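Local coordinates for protein neurotrypsin (Mus musculus, PDB 6H8M) that is a secreted, multidomain serine protease with a role in neuronal plasticity, its proteolysis possibly serving structural reorganisations linked to learning and memory, at residues 19-24 / 67-72. Numbering follows the deposited sequence.
Sequences VEVFVN and PIHMDN
V21 and V23 meet H69 across the curved five-stranded sheet of a scavenger receptor cysteine-rich (SRCR) domain, the third of neurotrypsin. In that sheet strand 26-30 lies between strands 18-23 and 68-74, and the segments 19-23 and 68-70 cross at 83°, with axes 8.2 Å apart at their closest. With another strand between them, the two segments meet mainly through side chains, the imidazole of H69 above all.

The central interaction is CH-pi. V23 CB sits over the middle of one face of the H69 ring, 3.6 Å from its centroid and only 4° off the ring normal, while V23 CG2 reaches the same ring at CD2 and CG. Two backbone carbonyls and a methyl also approach ring carbons: V21 O lies near the ring plane, 3.2 Å from H69 CD2, V21 CG2 touches that same carbon at 3.7 Å, and V23 O comes to 3.3 Å from H69 CE1. The ring's own hydrogen bond runs from NE2 to the carbonyl of Q26 on the intervening strand, which together with the valine over its face would limit its rotation. An alanine in place of H69 would probably leave the Q26 carbonyl without this partner and open a gap beneath V23.

M70, a buried side chain that also touches F4, adds a looser apolar contact. Its chi1 sends CG anti to the carbonyl carbon, and the extended chi2 and chi3 (chi3 164°) carry the tip toward both valines: M70 CE stands 4.5 Å from V21 CG2 and equally far from V23 CG2.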
loop_
_atom_site.group_PDB
_atom_site.type_symbol
_atom_site.label_atom_id
_atom_site.label_comp_id
_atom_site.label_asym_id
_atom_site.label_seq_id
_atom_site.Cartn_x
_atom_site.Cartn_y
_atom_site.Cartn_z
ATOM N N VAL A 19 1.017 -2.547 3.900
ATOM C CA VAL A 19 1.476 -1.142 3.750
ATOM C C VAL A 19 0.887 -0.283 4.845
ATOM O O VAL A 19 -0.325 -0.325 5.059
ATOM C CB VAL A 19 1.073 -0.569 2.381
ATOM C CG1 VAL A 19 1.684 0.842 2.316
ATOM C CG2 VAL A 19 1.607 -1.449 1.256
ATOM N N GLU A 20 1.750 0.407 5.623
ATOM C CA GLU A 20 1.280 1.385 6.570
ATOM C C GLU A 20 1.873 2.741 6.187
ATOM O O GLU A 20 3.043 2.849 5.757
ATOM C CB GLU A 20 1.571 0.959 8.014
ATOM C CG GLU A 20 0.787 -0.332 8.339
ATOM C CD GLU A 20 0.661 -0.800 9.754
ATOM O OE1 GLU A 20 -0.241 -1.645 10.004
ATOM O OE2 GLU A 20 1.461 -0.311 10.547
ATOM N N VAL A 21 1.065 3.786 6.388
ATOM C CA VAL A 21 1.477 5.113 6.034
ATOM C C VAL A 21 1.181 6.046 7.203
ATOM O O VAL A 21 0.229 5.819 7.961
ATOM C CB VAL A 21 0.764 5.600 4.774
ATOM C CG1 VAL A 21 0.915 4.602 3.655
ATOM C CG2 VAL A 21 -0.723 5.793 5.043
ATOM N N PHE A 22 2.032 7.062 7.388
ATOM C CA PHE A 22 1.935 7.928 8.544
ATOM C C PHE A 22 1.360 9.277 8.092
ATOM O O PHE A 22 1.964 9.971 7.294
ATOM C CB PHE A 22 3.300 8.164 9.192
ATOM C CG PHE A 22 3.228 8.904 10.506
ATOM C CD1 PHE A 22 2.950 8.197 11.664
ATOM C CD2 PHE A 22 3.351 10.295 10.590
ATOM C CE1 PHE A 22 2.867 8.845 12.882
ATOM C CE2 PHE A 22 3.256 10.945 11.819
ATOM C CZ PHE A 22 3.017 10.222 12.957
ATOM N N VAL A 23 0.158 9.557 8.573
ATOM C CA VAL A 23 -0.687 10.694 8.121
ATOM C C VAL A 23 -1.412 11.215 9.358
ATOM O O VAL A 23 -1.915 10.421 10.124
ATOM C CB VAL A 23 -1.722 10.207 7.096
ATOM C CG1 VAL A 23 -2.608 11.331 6.591
ATOM C CG2 VAL A 23 -1.072 9.577 5.879
ATOM N N ASN A 24 -1.522 12.536 9.528
ATOM C CA ASN A 24 -2.317 13.088 10.601
ATOM C C ASN A 24 -1.926 12.504 11.959
ATOM O O ASN A 24 -2.779 12.177 12.760
ATOM C CB ASN A 24 -3.801 12.870 10.280
ATOM C CG ASN A 24 -4.252 13.794 9.165
ATOM O OD1 ASN A 24 -3.682 14.848 8.997
ATOM N ND2 ASN A 24 -5.215 13.362 8.384
ATOM N N PRO A 67 -6.461 3.935 11.853
ATOM C CA PRO A 67 -7.142 4.541 10.730
ATOM C C PRO A 67 -6.847 3.802 9.436
ATOM O O PRO A 67 -5.760 3.218 9.289
ATOM C CB PRO A 67 -6.649 5.983 10.643
ATOM C CG PRO A 67 -5.719 6.159 11.810
ATOM C CD PRO A 67 -5.461 4.821 12.454
ATOM N N ILE A 68 -7.810 3.858 8.543
ATOM C CA ILE A 68 -7.575 3.533 7.139
ATOM C C ILE A 68 -7.426 4.852 6.406
ATOM O O ILE A 68 -8.363 5.609 6.301
ATOM C CB ILE A 68 -8.692 2.662 6.578
ATOM C CG1 ILE A 68 -8.865 1.410 7.442
ATOM C CG2 ILE A 68 -8.429 2.328 5.103
ATOM C CD1 ILE A 68 -10.050 0.569 6.999
ATOM N N HIS A 69 -6.197 5.207 6.082
ATOM C CA HIS A 69 -5.880 6.573 5.661
ATOM C C HIS A 69 -6.296 6.828 4.224
ATOM O O HIS A 69 -6.611 8.019 3.900
ATOM C CB HIS A 69 -4.401 6.875 5.810
ATOM C CG HIS A 69 -3.975 7.128 7.193
ATOM N ND1 HIS A 69 -4.682 7.962 8.011
ATOM C CD2 HIS A 69 -2.863 6.751 7.873
ATOM C CE1 HIS A 69 -4.058 8.083 9.161
ATOM N NE2 HIS A 69 -2.904 7.328 9.107
ATOM N N MET A 70 -6.216 5.817 3.350
ATOM C CA MET A 70 -6.500 6.059 1.941
ATOM C C MET A 70 -7.352 4.887 1.444
ATOM O O MET A 70 -7.136 3.731 1.872
ATOM C CB MET A 70 -5.219 6.193 1.096
ATOM C CG MET A 70 -4.162 7.065 1.729
ATOM S SD MET A 70 -2.519 7.005 0.906
ATOM C CE MET A 70 -1.762 8.462 1.614
ATOM N N ASP A 71 -8.297 5.220 0.573
ATOM C CA ASP A 71 -9.471 4.402 0.175
ATOM C C ASP A 71 -9.374 4.014 -1.294
ATOM O O ASP A 71 -9.684 2.840 -1.632
ATOM C CB ASP A 71 -10.800 5.159 0.302
ATOM C CG ASP A 71 -11.338 5.301 1.714
ATOM O OD1 ASP A 71 -11.502 4.245 2.392
ATOM O OD2 ASP A 71 -11.570 6.473 2.132
ATOM N N ASN A 72 -8.933 4.946 -2.148
ATOM C CA ASN A 72 -8.884 4.683 -3.569
ATOM C C ASN A 72 -7.782 5.498 -4.215
ATOM O O ASN A 72 -8.027 6.556 -4.767
ATOM C CB ASN A 72 -10.191 5.052 -4.289
ATOM C CG ASN A 72 -10.922 3.829 -4.795
ATOM O OD1 ASN A 72 -10.674 3.370 -5.911
ATOM N ND2 ASN A 72 -11.812 3.300 -3.976
#